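Local coordinates for HP0958 (Helicobacter pylori, PDB 3NA7), which probably acts in flagellar biogenesis, with roles suggested in export and post-transcriptional regulation, and joins a long coiled-coil hairpin to a zinc-ribbon domain, at residues N4-Q9 against K172-I177; Q199-C204 against R230-E235; I206-K211 against T224-G229. All blocks are in the same frame, centred on the assembly; numbering follows the deposited sequence.

Contact 1 of 3, residues N4-Q9 against K172-I177; sequences NTHLKQ and KTEPKI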
loop_
_atom_site.group_PDB
_atom_site.type_symbol
_atom_site.label_atom_id
_atom_site.label_comp_id
_atom_site.label_asym_id
_atom_site.label_seq_id
_atom_site.Cartn_x
_atom_site.Cartn_y
_atom_site.Cartn_z
ATOM N N ASN A 4 20.952 6.244 -41.033
ATOM C CA ASN A 4 19.622 6.805 -40.827
ATOM C C ASN A 4 18.453 5.827 -41.001
ATOM O O ASN A 4 17.437 5.958 -40.317
ATOM C CB ASN A 4 19.425 8.040 -41.708
ATOM C CG ASN A 4 18.298 8.915 -41.225
ATOM O OD1 ASN A 4 17.205 8.897 -41.787
ATOM N ND2 ASN A 4 18.546 9.669 -40.157
ATOM N N THR A 5 18.591 4.862 -41.908
ATOM C CA THR A 5 17.565 3.821 -42.084
ATOM C C THR A 5 17.523 2.853 -40.882
ATOM O O THR A 5 16.458 2.315 -40.544
ATOM C CB THR A 5 17.752 3.046 -43.413
ATOM O OG1 THR A 5 17.554 3.950 -44.505
ATOM C CG2 THR A 5 16.749 1.906 -43.549
ATOM N N HIS A 6 18.673 2.656 -40.242
ATOM C CA HIS A 6 18.736 1.852 -39.029
ATOM C C HIS A 6 18.090 2.613 -37.869
ATOM O O HIS A 6 17.329 2.036 -37.081
ATOM C CB HIS A 6 20.172 1.432 -38.710
ATOM C CG HIS A 6 20.769 0.500 -39.725
ATOM N ND1 HIS A 6 22.129 0.409 -39.947
ATOM C CD2 HIS A 6 20.191 -0.372 -40.584
ATOM C CE1 HIS A 6 22.361 -0.484 -40.894
ATOM N NE2 HIS A 6 21.202 -0.971 -41.299
ATOM N N LEU A 7 18.368 3.915 -37.810
ATOM C CA LEU A 7 17.740 4.838 -36.862
ATOM C C LEU A 7 16.217 4.832 -36.974
ATOM O O LEU A 7 15.514 4.699 -35.969
ATOM C CB LEU A 7 18.286 6.246 -37.082
ATOM C CG LEU A 7 17.860 7.398 -36.177
ATOM C CD1 LEU A 7 18.566 7.312 -34.827
ATOM C CD2 LEU A 7 18.208 8.713 -36.854
ATOM N N LYS A 8 15.718 4.955 -38.200
ATOM C CA LYS A 8 14.284 4.860 -38.474
ATOM C C LYS A 8 13.718 3.548 -37.947
ATOM O O LYS A 8 12.677 3.537 -37.299
ATOM C CB LYS A 8 13.990 5.011 -39.978
ATOM C CG LYS A 8 12.506 4.951 -40.345
ATOM C CD LYS A 8 12.187 5.593 -41.707
ATOM C CE LYS A 8 10.663 5.860 -41.831
ATOM N NZ LYS A 8 10.236 6.509 -43.125
ATOM N N GLN A 9 14.417 2.451 -38.219
ATOM C CA GLN A 9 13.966 1.121 -37.807
ATOM C C GLN A 9 13.830 0.966 -36.306
ATOM O O GLN A 9 12.877 0.371 -35.848
ATOM C CB GLN A 9 14.877 0.036 -38.369
ATOM C CG GLN A 9 14.396 -0.505 -39.700
ATOM C CD GLN A 9 15.402 -1.450 -40.330
ATOM O OE1 GLN A 9 16.564 -1.094 -40.533
ATOM N NE2 GLN A 9 14.952 -2.656 -40.661
ATOM N N LYS A 172 13.162 -7.763 -39.629
ATOM C CA LYS A 172 13.687 -6.989 -40.752
ATOM C C LYS A 172 14.868 -6.102 -40.359
ATOM O O LYS A 172 15.364 -5.358 -41.194
ATOM C CB LYS A 172 12.614 -6.068 -41.364
ATOM C CG LYS A 172 11.316 -6.697 -41.837
ATOM C CD LYS A 172 10.426 -5.585 -42.391
ATOM C CE LYS A 172 8.930 -5.815 -42.133
ATOM N NZ LYS A 172 8.333 -6.910 -42.966
ATOM N N THR A 173 15.299 -6.146 -39.100
ATOM C CA THR A 173 16.356 -5.234 -38.610
ATOM C C THR A 173 17.714 -5.942 -38.505
ATOM O O THR A 173 17.798 -7.051 -37.993
ATOM C CB THR A 173 16.007 -4.626 -37.221
ATOM O OG1 THR A 173 14.669 -4.121 -37.231
ATOM C CG2 THR A 173 16.928 -3.509 -36.884
ATOM N N GLU A 174 18.768 -5.294 -38.997
ATOM C CA GLU A 174 20.126 -5.816 -38.882
ATOM C C GLU A 174 20.359 -6.274 -37.426
ATOM O O GLU A 174 20.172 -5.489 -36.486
ATOM C CB GLU A 174 21.121 -4.738 -39.292
ATOM C CG GLU A 174 22.583 -5.158 -39.265
ATOM C CD GLU A 174 23.082 -5.680 -40.600
ATOM O OE1 GLU A 174 22.762 -5.035 -41.618
ATOM O OE2 GLU A 174 23.800 -6.719 -40.628
ATOM N N PRO A 175 20.741 -7.548 -37.233
ATOM C CA PRO A 175 20.821 -8.069 -35.865
ATOM C C PRO A 175 21.734 -7.258 -34.970
ATOM O O PRO A 175 21.378 -7.009 -33.810
ATOM C CB PRO A 175 21.325 -9.492 -36.062
ATOM C CG PRO A 175 20.742 -9.873 -37.406
ATOM C CD PRO A 175 20.933 -8.615 -38.231
ATOM N N LYS A 176 22.854 -6.786 -35.509
ATOM C CA LYS A 176 23.747 -5.904 -34.745
ATOM C C LYS A 176 23.094 -4.598 -34.265
ATOM O O LYS A 176 23.441 -4.096 -33.210
ATOM C CB LYS A 176 25.014 -5.571 -35.540
ATOM C CG LYS A 176 24.873 -4.437 -36.566
ATOM C CD LYS A 176 26.178 -3.672 -36.739
ATOM C CE LYS A 176 25.966 -2.295 -37.398
ATOM N NZ LYS A 176 26.049 -2.333 -38.885
ATOM N N ILE A 177 22.194 -4.035 -35.071
ATOM C CA ILE A 177 21.537 -2.766 -34.768
ATOM C C ILE A 177 20.513 -2.950 -33.630
ATOM O O ILE A 177 20.436 -2.144 -32.693
ATOM C CB ILE A 177 20.795 -2.240 -36.026
ATOM C CG1 ILE A 177 21.789 -1.780 -37.130
ATOM C CG2 ILE A 177 19.782 -1.159 -35.659
ATOM C CD1 ILE A 177 22.687 -0.594 -36.763
#

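Contact 2 of 3, residues Q199-C204 against R230-E235; sequences QACGGC and RILYAE. With ZN (zinc ion), chain B.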
loop_
_atom_site.group_PDB
_atom_site.type_symbol
_atom_site.label_atom_id
_atom_site.label_comp_id
_atom_site.label_asym_id
_atom_site.label_seq_id
_atom_site.Cartn_x
_atom_site.Cartn_y
_atom_site.Cartn_z
ATOM N N GLN A 199 20.677 22.074 -26.641
ATOM C CA GLN A 199 21.922 21.509 -27.142
ATOM C C GLN A 199 22.370 20.411 -26.177
ATOM O O GLN A 199 23.556 20.091 -26.075
ATOM C CB GLN A 199 22.980 22.610 -27.250
ATOM C CG GLN A 199 24.189 22.273 -28.112
ATOM C CD GLN A 199 25.165 23.440 -28.244
ATOM O OE1 GLN A 199 24.758 24.601 -28.378
ATOM N NE2 GLN A 199 26.458 23.129 -28.234
ATOM N N ALA A 200 21.407 19.827 -25.468
ATOM C CA ALA A 200 21.713 18.818 -24.457
ATOM C C ALA A 200 21.068 17.466 -24.787
ATOM O O ALA A 200 20.087 17.404 -25.535
ATOM C CB ALA A 200 21.272 19.307 -23.080
ATOM N N CYS A 201 21.612 16.391 -24.221
ATOM C CA CYS A 201 21.042 15.062 -24.434
ATOM C C CYS A 201 19.602 15.090 -23.927
ATOM O O CYS A 201 19.374 15.515 -22.810
ATOM C CB CYS A 201 21.862 14.010 -23.676
ATOM S SG CYS A 201 21.180 12.290 -23.605
ATOM N N GLY A 202 18.642 14.659 -24.745
ATOM C CA GLY A 202 17.250 14.549 -24.305
ATOM C C GLY A 202 16.999 13.519 -23.203
ATOM O O GLY A 202 15.861 13.361 -22.736
ATOM N N GLY A 203 18.058 12.816 -22.800
ATOM C CA GLY A 203 17.993 11.757 -21.793
ATOM C C GLY A 203 18.737 12.069 -20.508
ATOM O O GLY A 203 18.223 11.810 -19.441
ATOM N N CYS A 204 19.954 12.611 -20.594
ATOM C CA CYS A 204 20.655 13.061 -19.373
ATOM C C CYS A 204 20.726 14.586 -19.175
ATOM O O CYS A 204 21.097 15.046 -18.102
ATOM C CB CYS A 204 22.052 12.434 -19.270
ATOM S SG CYS A 204 23.223 13.015 -20.492
ATOM N N ARG A 230 22.892 6.761 -24.384
ATOM C CA ARG A 230 21.653 6.720 -25.154
ATOM C C ARG A 230 21.871 7.009 -26.652
ATOM O O ARG A 230 22.848 7.661 -27.033
ATOM C CB ARG A 230 20.660 7.727 -24.556
ATOM C CG ARG A 230 20.168 7.347 -23.163
ATOM C CD ARG A 230 19.244 8.408 -22.594
ATOM N NE ARG A 230 18.542 7.928 -21.410
ATOM C CZ ARG A 230 18.949 8.144 -20.163
ATOM N NH1 ARG A 230 20.048 8.853 -19.923
ATOM N NH2 ARG A 230 18.246 7.675 -19.148
ATOM N N ILE A 231 20.953 6.519 -27.486
ATOM C CA ILE A 231 20.898 6.891 -28.887
ATOM C C ILE A 231 20.248 8.279 -29.041
ATOM O O ILE A 231 19.211 8.556 -28.430
ATOM C CB ILE A 231 20.105 5.863 -29.711
ATOM C CG1 ILE A 231 20.792 4.500 -29.680
ATOM C CG2 ILE A 231 19.934 6.340 -31.162
ATOM C CD1 ILE A 231 19.858 3.356 -30.039
ATOM N N LEU A 232 20.876 9.128 -29.857
ATOM C CA LEU A 232 20.443 10.514 -30.109
ATOM C C LEU A 232 20.085 10.777 -31.569
ATOM O O LEU A 232 20.767 10.305 -32.479
ATOM C CB LEU A 232 21.560 11.488 -29.737
ATOM C CG LEU A 232 21.664 12.041 -28.321
ATOM C CD1 LEU A 232 22.926 12.879 -28.226
ATOM C CD2 LEU A 232 20.439 12.858 -27.982
ATOM N N TYR A 233 19.022 11.537 -31.795
ATOM C CA TYR A 233 18.725 12.013 -33.142
ATOM C C TYR A 233 18.059 13.382 -33.170
ATOM O O TYR A 233 17.325 13.740 -32.253
ATOM C CB TYR A 233 17.892 10.992 -33.926
ATOM C CG TYR A 233 16.434 10.894 -33.545
ATOM C CD1 TYR A 233 15.435 11.407 -34.378
ATOM C CD2 TYR A 233 16.045 10.260 -32.369
ATOM C CE1 TYR A 233 14.079 11.296 -34.032
ATOM C CE2 TYR A 233 14.705 10.146 -32.015
ATOM C CZ TYR A 233 13.728 10.664 -32.841
ATOM O OH TYR A 233 12.406 10.537 -32.462
ATOM N N ALA A 234 18.344 14.141 -34.223
ATOM C CA ALA A 234 17.644 15.394 -34.486
ATOM C C ALA A 234 16.321 15.084 -35.165
ATOM O O ALA A 234 16.298 14.407 -36.192
ATOM C CB ALA A 234 18.477 16.278 -35.369
ATOM N N GLU A 235 15.221 15.559 -34.588
ATOM C CA GLU A 235 13.907 15.399 -35.215
ATOM C C GLU A 235 13.924 16.018 -36.621
ATOM O O GLU A 235 13.468 17.147 -36.820
ATOM C CB GLU A 235 12.809 16.030 -34.342
ATOM C CG GLU A 235 12.204 15.090 -33.286
ATOM C CD GLU A 235 11.008 14.289 -33.806
ATOM O OE1 GLU A 235 9.886 14.500 -33.297
ATOM O OE2 GLU A 235 11.186 13.456 -34.726
HETATM ZN ZN ZN B . 22.813 11.686 -22.392
#

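Contact 3 of 3, residues I206-K211 against T224-G229; sequences IRLNDK and TCPYCG. With ZN (zinc ion), chain B.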
loop_
_atom_site.group_PDB
_atom_site.type_symbol
_atom_site.label_atom_id
_atom_site.label_comp_id
_atom_site.label_asym_id
_atom_site.label_seq_id
_atom_site.Cartn_x
_atom_site.Cartn_y
_atom_site.Cartn_z
ATOM N N ILE A 206 22.630 16.940 -20.251
ATOM C CA ILE A 206 23.931 17.592 -20.158
ATOM C C ILE A 206 24.307 18.111 -21.539
ATOM O O ILE A 206 24.155 17.404 -22.530
ATOM C CB ILE A 206 24.986 16.616 -19.600
ATOM C CG1 ILE A 206 24.537 16.103 -18.219
ATOM C CG2 ILE A 206 26.368 17.269 -19.539
ATOM C CD1 ILE A 206 25.182 14.806 -17.801
ATOM N N ARG A 207 24.776 19.352 -21.605
ATOM C CA ARG A 207 24.966 20.034 -22.890
ATOM C C ARG A 207 25.970 19.290 -23.767
ATOM O O ARG A 207 27.028 18.884 -23.298
ATOM C CB ARG A 207 25.432 21.476 -22.659
ATOM C CG ARG A 207 24.978 22.465 -23.728
ATOM C CD ARG A 207 23.621 23.117 -23.360
ATOM N NE ARG A 207 23.702 24.535 -22.975
ATOM C CZ ARG A 207 24.408 25.476 -23.607
ATOM N NH1 ARG A 207 25.131 25.184 -24.686
ATOM N NH2 ARG A 207 24.387 26.729 -23.162
ATOM N N LEU A 208 25.632 19.099 -25.035
ATOM C CA LEU A 208 26.524 18.406 -25.972
ATOM C C LEU A 208 27.490 19.417 -26.554
ATOM O O LEU A 208 27.083 20.537 -26.844
ATOM C CB LEU A 208 25.706 17.755 -27.089
ATOM C CG LEU A 208 24.694 16.696 -26.611
ATOM C CD1 LEU A 208 23.477 16.566 -27.541
ATOM C CD2 LEU A 208 25.393 15.361 -26.431
ATOM N N ASN A 209 28.761 19.042 -26.712
ATOM C CA ASN A 209 29.748 19.965 -27.278
ATOM C C ASN A 209 29.523 20.190 -28.774
ATOM O O ASN A 209 28.720 19.500 -29.412
ATOM C CB ASN A 209 31.199 19.573 -26.938
ATOM C CG ASN A 209 31.691 18.326 -27.696
ATOM O OD1 ASN A 209 31.049 17.836 -28.632
ATOM N ND2 ASN A 209 32.849 17.820 -27.288
ATOM N N ASP A 210 30.214 21.172 -29.326
ATOM C CA ASP A 210 29.943 21.584 -30.691
ATOM C C ASP A 210 30.142 20.432 -31.662
ATOM O O ASP A 210 29.303 20.200 -32.532
ATOM C CB ASP A 210 30.794 22.803 -31.065
ATOM C CG ASP A 210 30.293 24.086 -30.412
ATOM O OD1 ASP A 210 29.097 24.144 -30.017
ATOM O OD2 ASP A 210 31.092 25.036 -30.309
ATOM N N LYS A 211 31.239 19.704 -31.481
ATOM C CA LYS A 211 31.596 18.582 -32.352
ATOM C C LYS A 211 30.475 17.545 -32.469
ATOM O O LYS A 211 30.155 17.087 -33.564
ATOM C CB LYS A 211 32.874 17.918 -31.841
ATOM C CG LYS A 211 33.699 17.219 -32.904
ATOM C CD LYS A 211 34.760 16.343 -32.255
ATOM C CE LYS A 211 35.938 16.107 -33.190
ATOM N NZ LYS A 211 35.556 15.311 -34.394
ATOM N N THR A 224 25.450 8.052 -30.232
ATOM C CA THR A 224 25.089 7.914 -28.833
ATOM C C THR A 224 25.624 9.083 -28.045
ATOM O O THR A 224 26.674 9.640 -28.373
ATOM C CB THR A 224 25.632 6.626 -28.178
ATOM O OG1 THR A 224 27.068 6.661 -28.136
ATOM C CG2 THR A 224 25.149 5.394 -28.919
ATOM N N CYS A 225 24.902 9.441 -26.990
ATOM C CA CYS A 225 25.346 10.480 -26.094
ATOM C C CYS A 225 26.621 10.042 -25.390
ATOM O O CYS A 225 26.712 8.919 -24.913
ATOM C CB CYS A 225 24.267 10.812 -25.062
ATOM S SG CYS A 225 24.919 11.805 -23.713
ATOM N N PRO A 226 27.604 10.946 -25.298
ATOM C CA PRO A 226 28.875 10.565 -24.682
ATOM C C PRO A 226 28.844 10.566 -23.148
ATOM O O PRO A 226 29.781 10.078 -22.512
ATOM C CB PRO A 226 29.843 11.625 -25.216
ATOM C CG PRO A 226 28.980 12.847 -25.400
ATOM C CD PRO A 226 27.626 12.322 -25.834
ATOM N N TYR A 227 27.782 11.111 -22.554
ATOM C CA TYR A 227 27.662 11.117 -21.090
ATOM C C TYR A 227 26.915 9.913 -20.545
ATOM O O TYR A 227 27.281 9.389 -19.483
ATOM C CB TYR A 227 27.027 12.410 -20.585
ATOM C CG TYR A 227 27.500 13.648 -21.319
ATOM C CD1 TYR A 227 28.852 14.014 -21.321
ATOM C CD2 TYR A 227 26.608 14.439 -22.024
ATOM C CE1 TYR A 227 29.296 15.148 -22.005
ATOM C CE2 TYR A 227 27.041 15.583 -22.708
ATOM C CZ TYR A 227 28.382 15.934 -22.690
ATOM O OH TYR A 227 28.811 17.067 -23.354
ATOM N N CYS A 228 25.891 9.443 -21.259
ATOM C CA CYS A 228 25.063 8.356 -20.708
ATOM C C CYS A 228 24.864 7.137 -21.598
ATOM O O CYS A 228 24.459 6.098 -21.108
ATOM C CB CYS A 228 23.690 8.882 -20.288
ATOM S SG CYS A 228 22.760 9.332 -21.719
ATOM N N GLY A 229 25.117 7.260 -22.892
ATOM C CA GLY A 229 25.141 6.084 -23.769
ATOM C C GLY A 229 23.901 5.928 -24.630
ATOM O O GLY A 229 23.856 5.069 -25.502
HETATM ZN ZN ZN B . 22.813 11.686 -22.392
#

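Contact 1 of 3, residues N4-Q9 against K172-I177
His6 faces Ile177 and Gln9 faces Thr173, their CA atoms 6.9 and 6.8 Å apart, where the first turns of helix 4-22 pass the break between helix 91-171 and helix 175-188. This is the base of the kinked antiparallel coiled-coil hairpin: the chain leaves its last long helix and turns through Thr173 and Glu174, the latter the N-cap of helix 175-188. Ile177 lies over one face of the His6 imidazole, the two side chains crossing at about a right angle. It is a CH-pi contact, with Ile177 CG1 3.8 Å from the centroid of the His6 ring, displaced toward the rim, while Ile177 CD1 reaches His6 ND1 at 3.4 Å. That nitrogen has its polar partner in the carbonyl of Gly2, and Ile177 packs further on Leu10. One turn along, Gln9 runs extended beyond CG (chi2 173°), which carries CD toward the break, and meets Thr173 tip to tip. The Thr173 hydroxyl is already bonded to the carbonyl of Leu169. Gln9 OE1 turns back to the edge of the His6 ring, in its plane, while on the other branch Gln9 NE2 donates a bent, weak hydrogen bond to Lys172 O, 2.8 Å long at 128°.

Contact 2 of 3, residues Q199-C204 against R230-E235
Arg230 carries its CG anti to the carbonyl carbon and runs extended from there to NE, which lays the chain across Gly203; in segment 199-204, Cys201 holds SG anti to its backbone N (chi1 171°) and Cys204 holds SG between N and carbonyl carbon (chi1 69°), the two rotamers that point both sulfurs at one zinc ion. This is the first CxxC knuckle of a C4 zinc ribbon. The metal sits 2.1 Å from Cys201 SG and 2.4 Å from Cys204 SG, and Cys225 and Cys228 complete the site. With no side chain on Gly203, Arg230 CD comes to 3.7 Å from Gly203 CA. Further out, Gly203 O lies above one face of the guanidinium, toward its rim, 3.5 Å from Arg230 NH1, with no hydrogen bond between them; NH1 is bonded to Cys228 SG and Arg230 NE to the hydroxyl of Thr191. Leu232, from strand 231-233, brings CD2 against the start of the knuckle, 4.2 Å from Cys201 CA and close to the amide of Gly202. Inside the turn, Cys204 N donates to Cys201 SG over 3.3 Å at 162°, and Gly203 N adds a weaker bond to the same sulfur. Two amide hydrogens on Cys201 SG, and the arginine's NH1 on Cys228 SG, would probably draw off part of the negative charge that four cysteines bring to the zinc.

Contact 3 of 3, residues I206-K211 against T224-G229
Tyr227 is the bump here, and Ile206 with the backbone after it makes the surface it lies on. The ring is set between two apolar groups: Ile206 CG2 presses on one face, 3.8 Å from the Tyr227 ring centroid and shifted toward the rim, while Pro226 CG stands over the centre of the opposite face. A chi1 of -40° puts Tyr227 CG anti to its carbonyl carbon, and from there the ring reaches from the second CxxC knuckle of the zinc ribbon to the loop that leads into helix 210-218. One side of the ring is lined closely, with Ile206 CB 3.6 Å from Tyr227 CD2 and Ile206 O 3.4 Å from Tyr227 CE2. Leu208 fills the angle between the tyrosine and its neighbouring proline: its CD2 methyl is 3.8 Å from Pro226 CD and 4.1 Å from Tyr227 CE2. The same leucine packs on Leu232 and Ile196, so this buried side chain ties an otherwise exposed contact to the inside of the domain. At the far end of the ring, Tyr227 OH donates a short hydrogen bond of 2.5 Å to Arg207 O, meeting the carbonyl at 146° and tilted 18° from its plane. Just beyond, Asn209 caps helix 210-218 through its OD1, which accepts from the amide of Ile212. At its root the tyrosine belongs to the metal site: Tyr227 N donates to Cys225 SG over 3.2 Å, and Cys228 N donates to the same sulfur, while Cys225 and Cys228 both bind the zinc. The residue thus has its backbone amide on a zinc ligand and its hydroxyl on the opposing loop. The two amides on Cys225 SG would probably soften the charge of that thiolate.

In the fold
All three contacts lie at one end of an elongated molecule, about 36 to 42 Å from its centre. Contact 1 closes first along the chain, after the entire long hairpin has gone out and returned; contact 2 follows, and contact 3 is nested within its loop. Contacts 2 and 3 have centres about 8 Å apart and each supplies two cysteines to the same zinc ion, so together they make the ribbon's metal site. Contact 1 is about 18 Å from contact 2, centre to centre, yet they touch: Leu7 of helix 4-22 packs on Ile231 and Tyr233 of strand 231-233. That strand, central in a small three-stranded sheet, thereby joins the zinc ribbon to the coiled-coil base.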